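Local coordinates for GTP-binding protein REM 1 (Homo sapiens, PDB 2NZJ) that binds guanine nucleotides, here GDP, as a small G protein of the Ras family and probably acts as a GTP-hydrolysing signalling switch, at residues A[8-13]-A[79-84]; A[84-89]-A[118-123]. One frame throughout, in Å; residues are numbered along the deposited sequence.

Contact 1 of 2, residues A[8-13]-A[79-84]. With GDP (guanosine-5'-diphosphate), chain G.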
loop_
_atom_site.group_PDB
_atom_site.type_symbol
_atom_site.label_atom_id
_atom_site.label_comp_id
_atom_site.label_asym_id
_atom_site.label_seq_id
_atom_site.Cartn_x
_atom_site.Cartn_y
_atom_site.Cartn_z
ATOM N N VAL A 8 -2.974 4.506 -3.904
ATOM C CA VAL A 8 -4.035 4.557 -2.916
ATOM C C VAL A 8 -3.817 3.483 -1.832
ATOM O O VAL A 8 -3.638 2.311 -2.174
ATOM C CB VAL A 8 -5.416 4.448 -3.606
ATOM C CG1 VAL A 8 -6.500 4.850 -2.677
ATOM C CG2 VAL A 8 -5.467 5.344 -4.837
ATOM N N LEU A 9 -3.805 3.902 -0.546
ATOM C CA LEU A 9 -3.672 2.972 0.624
ATOM C C LEU A 9 -5.034 2.494 1.134
ATOM O O LEU A 9 -5.846 3.291 1.573
ATOM C CB LEU A 9 -2.937 3.619 1.811
ATOM C CG LEU A 9 -1.424 3.828 1.739
ATOM C CD1 LEU A 9 -0.941 4.676 2.907
ATOM C CD2 LEU A 9 -0.691 2.500 1.708
ATOM N N LEU A 10 -5.263 1.186 1.106
ATOM C CA LEU A 10 -6.492 0.593 1.604
ATOM C C LEU A 10 -6.208 -0.364 2.775
ATOM O O LEU A 10 -5.109 -0.896 2.903
ATOM C CB LEU A 10 -7.188 -0.208 0.505
ATOM C CG LEU A 10 -7.606 0.498 -0.775
ATOM C CD1 LEU A 10 -7.983 -0.544 -1.821
ATOM C CD2 LEU A 10 -8.739 1.496 -0.531
ATOM N N GLY A 11 -7.241 -0.616 3.581
ATOM C CA GLY A 11 -7.187 -1.555 4.683
ATOM C C GLY A 11 -7.985 -1.106 5.896
ATOM O O GLY A 11 -8.278 0.078 6.054
ATOM N N ASP A 12 -8.294 -2.047 6.776
ATOM C CA ASP A 12 -9.014 -1.751 8.011
ATOM C C ASP A 12 -8.309 -0.723 8.917
ATOM O O ASP A 12 -7.095 -0.560 8.847
ATOM C CB ASP A 12 -9.226 -3.040 8.817
ATOM C CG ASP A 12 -10.377 -3.880 8.289
ATOM O OD1 ASP A 12 -11.060 -3.464 7.322
ATOM O OD2 ASP A 12 -10.616 -4.962 8.857
ATOM N N PRO A 13 -9.076 -0.046 9.782
ATOM C CA PRO A 13 -8.452 0.865 10.740
ATOM C C PRO A 13 -7.484 0.140 11.669
ATOM O O PRO A 13 -7.763 -0.984 12.080
ATOM C CB PRO A 13 -9.625 1.415 11.548
ATOM C CG PRO A 13 -10.868 1.007 10.818
ATOM C CD PRO A 13 -10.540 -0.113 9.913
ATOM N N SER A 79 -3.384 4.698 -9.744
ATOM C CA SER A 79 -2.364 4.100 -10.605
ATOM C C SER A 79 -1.893 2.787 -10.012
ATOM O O SER A 79 -1.489 1.889 -10.736
ATOM C CB SER A 79 -1.173 5.044 -10.761
ATOM O OG SER A 79 -1.601 6.342 -11.119
ATOM N N ALA A 80 -1.936 2.702 -8.689
ATOM C CA ALA A 80 -1.574 1.497 -7.933
ATOM C C ALA A 80 -2.331 1.485 -6.611
ATOM O O ALA A 80 -2.694 2.542 -6.085
ATOM C CB ALA A 80 -0.070 1.462 -7.673
ATOM N N TYR A 81 -2.565 0.294 -6.074
ATOM C CA TYR A 81 -3.231 0.152 -4.787
ATOM C C TYR A 81 -2.377 -0.669 -3.837
ATOM O O TYR A 81 -1.875 -1.730 -4.223
ATOM C CB TYR A 81 -4.588 -0.510 -4.984
ATOM C CG TYR A 81 -5.562 0.390 -5.685
ATOM C CD1 TYR A 81 -5.730 0.343 -7.064
ATOM C CD2 TYR A 81 -6.306 1.312 -4.962
ATOM C CE1 TYR A 81 -6.622 1.184 -7.690
ATOM C CE2 TYR A 81 -7.176 2.150 -5.574
ATOM C CZ TYR A 81 -7.343 2.086 -6.923
ATOM O OH TYR A 81 -8.241 2.947 -7.480
ATOM N N VAL A 82 -2.212 -0.158 -2.613
ATOM C CA VAL A 82 -1.535 -0.874 -1.526
ATOM C C VAL A 82 -2.571 -1.271 -0.469
ATOM O O VAL A 82 -3.067 -0.431 0.266
ATOM C CB VAL A 82 -0.411 -0.036 -0.899
ATOM C CG1 VAL A 82 0.257 -0.764 0.240
ATOM C CG2 VAL A 82 0.585 0.286 -1.942
ATOM N N ILE A 83 -2.898 -2.560 -0.427
ATOM C CA ILE A 83 -3.832 -3.117 0.549
ATOM C C ILE A 83 -3.040 -3.600 1.750
ATOM O O ILE A 83 -2.318 -4.584 1.654
ATOM C CB ILE A 83 -4.596 -4.342 -0.014
ATOM C CG1 ILE A 83 -5.514 -3.946 -1.165
ATOM C CG2 ILE A 83 -5.406 -5.028 1.073
ATOM C CD1 ILE A 83 -5.986 -5.131 -2.028
ATOM N N VAL A 84 -3.192 -2.917 2.880
ATOM C CA VAL A 84 -2.419 -3.190 4.097
ATOM C C VAL A 84 -3.271 -3.956 5.096
ATOM O O VAL A 84 -4.426 -3.615 5.287
ATOM C CB VAL A 84 -1.990 -1.885 4.750
ATOM C CG1 VAL A 84 -1.230 -2.133 6.068
ATOM C CG2 VAL A 84 -1.181 -1.053 3.744
HETATM P PB GDP G . -4.266 3.326 10.260
HETATM O O1B GDP G . -4.288 2.132 9.342
HETATM O O2B GDP G . -3.871 4.595 9.584
HETATM O O3B GDP G . -5.673 3.442 10.821
HETATM O O3A GDP G . -3.233 2.907 11.387
HETATM P PA GDP G . -2.276 3.984 12.066
HETATM O O1A GDP G . -3.099 5.154 12.523
HETATM O O2A GDP G . -1.154 4.400 11.168
HETATM O "O5'" GDP G . -1.647 3.115 13.256
HETATM C "C5'" GDP G . -2.468 2.422 14.196
HETATM C "C4'" GDP G . -1.616 2.078 15.420
HETATM O "O4'" GDP G . -0.726 0.964 15.122
HETATM C "C3'" GDP G . -0.722 3.254 15.862
HETATM O "O3'" GDP G . -0.703 3.417 17.292
HETATM C "C2'" GDP G . 0.665 2.860 15.379
HETATM O "O2'" GDP G . 1.709 3.338 16.221
HETATM C "C1'" GDP G . 0.634 1.340 15.337
HETATM N N9 GDP G . 1.454 0.807 14.233
HETATM C C8 GDP G . 1.437 1.159 12.922
HETATM N N7 GDP G . 2.320 0.421 12.198
HETATM C C5 GDP G . 2.897 -0.411 13.056
HETATM C C6 GDP G . 3.934 -1.439 12.975
HETATM O O6 GDP G . 4.457 -1.671 11.864
HETATM N N1 GDP G . 4.262 -2.090 14.109
HETATM C C2 GDP G . 3.695 -1.811 15.303
HETATM N N2 GDP G . 4.041 -2.480 16.435
HETATM N N3 GDP G . 2.751 -0.861 15.441
HETATM C C4 GDP G . 2.332 -0.157 14.378
#

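Contact 2 of 2, residues A[84-89]-A[118-123]. With GDP (guanosine-5'-diphosphate), chain G.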
loop_
_atom_site.group_PDB
_atom_site.type_symbol
_atom_site.label_atom_id
_atom_site.label_comp_id
_atom_site.label_asym_id
_atom_site.label_seq_id
_atom_site.Cartn_x
_atom_site.Cartn_y
_atom_site.Cartn_z
ATOM N N VAL A 84 -3.192 -2.917 2.880
ATOM C CA VAL A 84 -2.419 -3.190 4.097
ATOM C C VAL A 84 -3.271 -3.956 5.096
ATOM O O VAL A 84 -4.426 -3.615 5.287
ATOM C CB VAL A 84 -1.990 -1.885 4.750
ATOM C CG1 VAL A 84 -1.230 -2.133 6.068
ATOM C CG2 VAL A 84 -1.181 -1.053 3.744
ATOM N N TYR A 85 -2.708 -4.998 5.716
ATOM C CA TYR A 85 -3.301 -5.638 6.909
ATOM C C TYR A 85 -2.215 -5.754 7.993
ATOM O O TYR A 85 -1.035 -5.520 7.726
ATOM C CB TYR A 85 -3.956 -7.003 6.564
ATOM C CG TYR A 85 -2.974 -8.058 6.173
ATOM C CD1 TYR A 85 -2.526 -8.158 4.877
ATOM C CD2 TYR A 85 -2.446 -8.921 7.109
ATOM C CE1 TYR A 85 -1.594 -9.084 4.505
ATOM C CE2 TYR A 85 -1.461 -9.868 6.745
ATOM C CZ TYR A 85 -1.047 -9.932 5.435
ATOM O OH TYR A 85 -0.130 -10.881 5.035
ATOM N N SER A 86 -2.627 -6.079 9.214
ATOM C CA SER A 86 -1.699 -6.366 10.300
ATOM C C SER A 86 -1.548 -7.863 10.496
ATOM O O SER A 86 -2.525 -8.567 10.684
ATOM C CB SER A 86 -2.184 -5.762 11.602
ATOM O OG SER A 86 -1.315 -6.132 12.655
ATOM N N ILE A 87 -0.309 -8.338 10.506
ATOM C CA ILE A 87 -0.020 -9.757 10.743
ATOM C C ILE A 87 -0.490 -10.264 12.109
ATOM O O ILE A 87 -0.579 -11.470 12.303
ATOM C CB ILE A 87 1.487 -10.061 10.633
ATOM C CG1 ILE A 87 2.271 -9.278 11.701
ATOM C CG2 ILE A 87 1.979 -9.783 9.213
ATOM C CD1 ILE A 87 3.407 -10.027 12.331
ATOM N N ALA A 88 -0.784 -9.336 13.035
ATOM C CA ALA A 88 -1.314 -9.653 14.364
ATOM C C ALA A 88 -2.848 -9.624 14.489
ATOM O O ALA A 88 -3.378 -9.802 15.588
ATOM C CB ALA A 88 -0.702 -8.684 15.380
ATOM N N ASP A 89 -3.566 -9.409 13.386
ATOM C CA ASP A 89 -5.019 -9.263 13.434
ATOM C C ASP A 89 -5.653 -9.965 12.239
ATOM O O ASP A 89 -5.757 -9.408 11.150
ATOM C CB ASP A 89 -5.346 -7.790 13.479
ATOM C CG ASP A 89 -6.800 -7.519 13.420
ATOM O OD1 ASP A 89 -7.594 -8.482 13.370
ATOM O OD2 ASP A 89 -7.156 -6.322 13.418
ATOM N N GLY A 118 1.728 -6.908 4.573
ATOM C CA GLY A 118 1.575 -7.378 5.946
ATOM C C GLY A 118 2.376 -6.509 6.891
ATOM O O GLY A 118 3.579 -6.707 7.028
ATOM N N ASN A 119 1.721 -5.555 7.539
ATOM C CA ASN A 119 2.400 -4.609 8.428
ATOM C C ASN A 119 2.440 -5.139 9.869
ATOM O O ASN A 119 1.798 -6.135 10.204
ATOM C CB ASN A 119 1.707 -3.239 8.379
ATOM C CG ASN A 119 2.511 -2.141 9.050
ATOM O OD1 ASN A 119 3.759 -2.104 8.955
ATOM N ND2 ASN A 119 1.809 -1.234 9.738
ATOM N N LYS A 120 3.224 -4.486 10.709
ATOM C CA LYS A 120 3.451 -4.903 12.101
ATOM C C LYS A 120 4.229 -6.230 12.220
ATOM O O LYS A 120 4.015 -6.991 13.157
ATOM C CB LYS A 120 2.145 -4.965 12.885
ATOM C CG LYS A 120 1.246 -3.740 12.696
ATOM C CD LYS A 120 0.402 -3.447 13.933
ATOM C CE LYS A 120 -0.550 -2.261 13.730
ATOM N NZ LYS A 120 -1.459 -2.069 14.920
ATOM N N ALA A 121 5.152 -6.466 11.281
ATOM C CA ALA A 121 6.053 -7.643 11.288
ATOM C C ALA A 121 6.862 -7.786 12.554
ATOM O O ALA A 121 7.295 -8.880 12.881
ATOM C CB ALA A 121 7.034 -7.579 10.076
ATOM N N ASP A 122 7.097 -6.681 13.244
ATOM C CA ASP A 122 7.831 -6.690 14.527
ATOM C C ASP A 122 7.074 -7.359 15.661
ATOM O O ASP A 122 7.667 -7.745 16.683
ATOM C CB ASP A 122 8.130 -5.258 14.946
ATOM C CG ASP A 122 6.876 -4.393 14.975
ATOM O OD1 ASP A 122 6.485 -3.968 16.077
ATOM O OD2 ASP A 122 6.268 -4.176 13.894
ATOM N N LEU A 123 5.758 -7.491 15.515
ATOM C CA LEU A 123 4.943 -8.169 16.535
ATOM C C LEU A 123 4.988 -9.665 16.270
ATOM O O LEU A 123 3.957 -10.335 16.255
ATOM C CB LEU A 123 3.508 -7.660 16.493
ATOM C CG LEU A 123 3.361 -6.164 16.720
ATOM C CD1 LEU A 123 1.901 -5.788 16.783
ATOM C CD2 LEU A 123 4.085 -5.778 17.992
HETATM P PB GDP G . -4.266 3.326 10.260
HETATM O O1B GDP G . -4.288 2.132 9.342
HETATM O O2B GDP G . -3.871 4.595 9.584
HETATM O O3B GDP G . -5.673 3.442 10.821
HETATM O O3A GDP G . -3.233 2.907 11.387
HETATM P PA GDP G . -2.276 3.984 12.066
HETATM O O1A GDP G . -3.099 5.154 12.523
HETATM O O2A GDP G . -1.154 4.400 11.168
HETATM O "O5'" GDP G . -1.647 3.115 13.256
HETATM C "C5'" GDP G . -2.468 2.422 14.196
HETATM C "C4'" GDP G . -1.616 2.078 15.420
HETATM O "O4'" GDP G . -0.726 0.964 15.122
HETATM C "C3'" GDP G . -0.722 3.254 15.862
HETATM O "O3'" GDP G . -0.703 3.417 17.292
HETATM C "C2'" GDP G . 0.665 2.860 15.379
HETATM O "O2'" GDP G . 1.709 3.338 16.221
HETATM C "C1'" GDP G . 0.634 1.340 15.337
HETATM N N9 GDP G . 1.454 0.807 14.233
HETATM C C8 GDP G . 1.437 1.159 12.922
HETATM N N7 GDP G . 2.320 0.421 12.198
HETATM C C5 GDP G . 2.897 -0.411 13.056
HETATM C C6 GDP G . 3.934 -1.439 12.975
HETATM O O6 GDP G . 4.457 -1.671 11.864
HETATM N N1 GDP G . 4.262 -2.090 14.109
HETATM C C2 GDP G . 3.695 -1.811 15.303
HETATM N N2 GDP G . 4.041 -2.480 16.435
HETATM N N3 GDP G . 2.751 -0.861 15.441
HETATM C C4 GDP G . 2.332 -0.157 14.378
#

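Contact 1 of 2, residues A[8-13]-A[79-84]
Val8 and Tyr81 stand side by side on one face of the sheet and point the same way, with the ring of Tyr81 leaning across toward the valine until its CE2 lies 3.5 Å from Val8 CB. The ring reaches the neighbouring strand because its CG is anti to the carbonyl carbon (chi1 -70°). Leu10, next on this face, crosses the ring obliquely and brings its CD1 to 4.0 Å from Tyr81 CD2. The same methyl looks toward Ile83 CG1, and Leu103 of helix 90-105 packs on Leu10, Tyr81 and Ile83. Tyr81 OH is hydrogen-bonded to Cys74 O and Gly78 N, just before the strand.

On the other face Leu9 and Val82 run alongside each other, Leu9 CD2 lying 3.6 Å from Val82 CB and touching Val84 CG2. Strands 4-10 and 80-86 are parallel neighbours at the centre of the Ras-like P-loop NTPase sheet, their short axes 23° apart. Val8 N donates to Ala80 O and Val8 O accepts from Val82 N; Leu10 N donates to Val82 O, and Leu10 O accepts from Val84 N (2.8 Å), almost straight.

Gly11 begins the sequence that fits a P-loop. A CB there would clash with Val84 O and the Leu10 carbonyl; Val84 O instead receives a CA-H contact from Gly11 CA at 3.5 Å. Asp12 OD2 is hydrogen-bonded to Ser95 OG, and Pro13 CA passes 3.8 Å from GDP O3B.

Contact 2 of 2, residues A[84-89]-A[118-123]
Ser86 OG lies against the stem of Lys120, 3.4 Å from Lys120 CD, while that lysine, extended beyond CG, lies over one face of the guanine and hydrogen-bonds GDP O4' (3.1 Å) and Gly14 O through NZ. Replacing Lys120 by an alanine would probably leave GDP O4' and Gly14 O without this donor and open a gap between Ser86 and the base. Asp122 grips the base with both oxygens: OD2 accepts from GDP N1 at 2.9 Å, nearly straight, and OD1 from GDP N2. Asn119 holds its ND2 3.0 Å from GDP N7, with ND2 hydrogen-bonded to Val15 O and OD1 to Thr148 OG1. Asn119, Lys120 and Asp122 belong to the NKxD motif, which in Ras-family GTPases selects guanine.

Behind it, parallel strands 80-86 and 114-119 are joined by hydrogen bonds from Asn119 N to Tyr85 O (2.8 Å) and Ile87 N to Asn119 O. Ile87 CD1 packs on Lys120 O and Ala121 CA, with CG1 between its backbone N and carbonyl carbon (chi1 62°). Gly118 CA sits over one face of the Tyr85 ring, 3.9 Å from its centroid (CH-pi); a CB there would be tight against Tyr85 OH and Ile87 CG2. Ser86 OG accepts from Ala88 N in an ST turn.

Overall arrangement
Strand 80-86 links the two contacts: its first part pairs with strand 4-10 in contact 1, and its end pairs with strand 114-119 in contact 2, Val84 belonging to both. The three are adjacent parallel strands of one sheet, and the contact centres lie about 14 Å apart. Contact 1 is the deeper, its centre about 5 Å from that of the chain, against about 13 Å for contact 2. One strand of each contact runs on into a GDP-binding loop: Asp12 and Pro13 come near the beta-phosphate, whereas 119-123 meet the guanine and reach the ribose. The side chain of Leu9 is about 8 Å from the bound magnesium ion.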